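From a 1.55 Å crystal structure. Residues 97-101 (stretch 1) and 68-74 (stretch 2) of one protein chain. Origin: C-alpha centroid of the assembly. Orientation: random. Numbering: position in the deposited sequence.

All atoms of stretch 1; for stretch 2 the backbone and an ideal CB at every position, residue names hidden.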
# COMPACT_ATOMS: atom_id res chain seq x y z
N VAL A 97 5.22 -8.14 -0.05
CA VAL A 97 6.49 -7.47 -0.37
C VAL A 97 6.48 -6.07 0.23
O VAL A 97 5.54 -5.31 0.02
CB VAL A 97 6.69 -7.41 -1.91
CG1 VAL A 97 8.01 -6.62 -2.29
CG2 VAL A 97 6.73 -8.86 -2.52
N LEU A 98 7.53 -5.74 0.97
CA LEU A 98 7.70 -4.38 1.56
C LEU A 98 8.87 -3.72 0.84
O LEU A 98 10.05 -3.98 1.15
CB LEU A 98 7.98 -4.42 3.06
CG LEU A 98 7.08 -5.32 3.90
CD1 LEU A 98 7.47 -5.19 5.39
CD2 LEU A 98 5.60 -4.94 3.65
N PRO A 99 8.58 -2.86 -0.14
CA PRO A 99 9.67 -2.17 -0.85
C PRO A 99 10.23 -1.00 -0.03
O PRO A 99 9.63 -0.55 0.93
CB PRO A 99 9.01 -1.62 -2.12
CG PRO A 99 7.70 -2.44 -2.25
CD PRO A 99 7.27 -2.62 -0.78
N ASP A 100 11.40 -0.56 -0.49
CA ASP A 100 11.86 0.80 -0.19
C ASP A 100 11.26 1.71 -1.25
O ASP A 100 11.54 1.54 -2.45
CB ASP A 100 13.40 0.80 -0.22
CG ASP A 100 13.99 2.20 -0.06
OD1 ASP A 100 13.23 3.19 0.02
OD2 ASP A 100 15.27 2.24 0.00
N VAL A 101 10.34 2.57 -0.84
CA VAL A 101 9.51 3.33 -1.80
C VAL A 101 10.24 4.57 -2.32
O VAL A 101 9.84 5.14 -3.34
CB VAL A 101 8.18 3.77 -1.13
CG1 VAL A 101 7.20 4.43 -2.17
CG2 VAL A 101 7.56 2.52 -0.52
N UNK A 68 11.46 3.28 5.52
CA UNK A 68 12.22 2.39 4.62
C UNK A 68 11.61 1.00 4.71
O UNK A 68 10.57 0.84 5.33
CB UNK A 68 13.71 2.36 4.98
N UNK A 69 12.27 0.03 4.11
CA UNK A 69 11.59 -1.25 3.84
C UNK A 69 11.26 -2.03 5.12
O UNK A 69 10.36 -2.86 5.09
CB UNK A 69 12.46 -2.12 2.93
N UNK A 70 11.91 -1.73 6.27
CA UNK A 70 11.52 -2.43 7.49
C UNK A 70 10.40 -1.74 8.27
O UNK A 70 9.93 -2.28 9.30
CB UNK A 70 12.74 -2.59 8.40
N UNK A 71 10.01 -0.52 7.85
CA UNK A 71 9.18 0.28 8.70
C UNK A 71 7.78 -0.33 8.94
O UNK A 71 7.27 -0.21 10.06
CB UNK A 71 9.05 1.68 8.09
N UNK A 72 7.23 -1.03 7.95
CA UNK A 72 5.90 -1.61 8.19
C UNK A 72 5.97 -2.88 9.06
O UNK A 72 4.93 -3.41 9.41
CB UNK A 72 5.23 -1.94 6.86
N UNK A 73 7.19 -3.26 9.48
CA UNK A 73 7.31 -4.41 10.40
C UNK A 73 7.42 -3.96 11.84
O UNK A 73 7.54 -4.80 12.76
CB UNK A 73 8.53 -5.27 10.04
N UNK A 74 7.42 -2.63 12.08
CA UNK A 74 7.58 -2.16 13.45
C UNK A 74 6.38 -2.34 14.35
O UNK A 74 6.49 -2.10 15.56
CB UNK A 74 7.95 -0.68 13.43

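Position 68 has an extended backbone, phi/psi -155/-171, and its CA-to-CB bond points sideways. The ideal CB lies 5.1 Å from Asp-100 CG, so stretch 1 sets few limits. Polar or aromatic side chains would both suit it. The residue is Tyr-68. With chi1 in p, its ring leads away from stretch 1. Its backbone opens a type I beta turn.

Position 69 faces stretch 1 most closely. Its ideal CB is 3.5 Å from Leu-98 O, 3.8 Å from Pro-99 O and 3.9 Å from Asp-100 N. A side chain must therefore start out against the backbone of stretch 1. Beyond lies the carboxylate of Asp-100. A donor such as Ser, Asn, Lys or Arg would look natural there, and a small residue could fit as well. An acid would be the less expected choice. The deposited residue is nevertheless Glu-69. Its OE1 lies 4.1 Å from Asp-100 OD2, a pair of like charges. Water 1 eases this by donating to both, at 2.7 Å to Glu-69 OE1 and 2.8 Å to Asp-100 OD2. The other carboxylate oxygen, OE2, is hydrogen-bonded elsewhere in the structure. On the backbone, Glu-69 CA makes a CA-H...O contact of 3.6 Å with Pro-99 O. No direct hydrogen bond joins the two stretches.

Position 70 points away, and nothing of stretch 1 lies within 5.5 Å of its ideal CB. It sits inside the turn, where Asp, Asn, Ser or Gly would suit. It is Asp-70, with both carboxylate oxygens bonded elsewhere in the structure.

Position 71 points sideways and has no neighbor in stretch 1. It closes the turn, with its N 2.9 Å from the O of position 68. A short polar side chain could reach back to that residue. Ser-71 does so: Tyr-68 N donates to Ser-71 OG at 3.0 Å.

Position 72 points toward stretch 1, with its ideal CB 4.2 Å from Leu-98 CD1. An apolar residue such as Leu, Ile or Met is expected. It is Met-72. Its CB packs on Leu-98 CD1 at 4.3 Å, while the end of the chain leads away.

Position 73 points sideways, its ideal CB 4.8 Å from Leu-98 CD1. A branched apolar chain could turn back onto that methyl. Leu-73 does this with chi1 in m, bringing its CG to 3.5 Å from Leu-98 CD1.

Position 74 is out of reach of stretch 1, so many polar residues would suit. It is Glu-74, which touches a crystal neighbor.

Stretch 2 (68-74) YEDSMLE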
# COMPACT_ATOMS: atom_id res chain seq x y z
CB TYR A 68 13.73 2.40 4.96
CG TYR A 68 14.06 1.86 6.34
CD1 TYR A 68 13.74 2.60 7.48
CD2 TYR A 68 14.68 0.58 6.50
CE1 TYR A 68 14.01 2.09 8.76
CE2 TYR A 68 14.96 0.07 7.78
CZ TYR A 68 14.63 0.83 8.89
OH TYR A 68 14.88 0.38 10.18
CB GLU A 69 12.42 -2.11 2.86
CG GLU A 69 13.74 -2.70 3.46
CD GLU A 69 14.90 -1.67 3.54
OE1 GLU A 69 14.79 -0.53 3.00
OE2 GLU A 69 15.94 -2.03 4.14
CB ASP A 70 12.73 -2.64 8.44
CG ASP A 70 13.79 -3.50 7.86
OD1 ASP A 70 13.56 -4.25 6.91
OD2 ASP A 70 14.94 -3.48 8.42
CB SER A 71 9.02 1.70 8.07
OG SER A 71 10.31 2.29 8.06
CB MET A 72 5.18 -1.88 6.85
CG MET A 72 4.94 -0.56 6.04
SD MET A 72 4.29 0.84 6.96
CE MET A 72 2.67 0.28 7.33
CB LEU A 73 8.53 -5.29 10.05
CG LEU A 73 8.44 -5.96 8.67
CD1 LEU A 73 9.82 -6.51 8.31
CD2 LEU A 73 7.31 -7.08 8.66
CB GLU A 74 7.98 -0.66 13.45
CG GLU A 74 9.40 -0.41 12.95
CD GLU A 74 10.51 -1.06 13.79
OE1 GLU A 74 10.31 -1.49 14.95
OE2 GLU A 74 11.66 -1.10 13.27
O HOH W 1 16.51 1.53 2.42
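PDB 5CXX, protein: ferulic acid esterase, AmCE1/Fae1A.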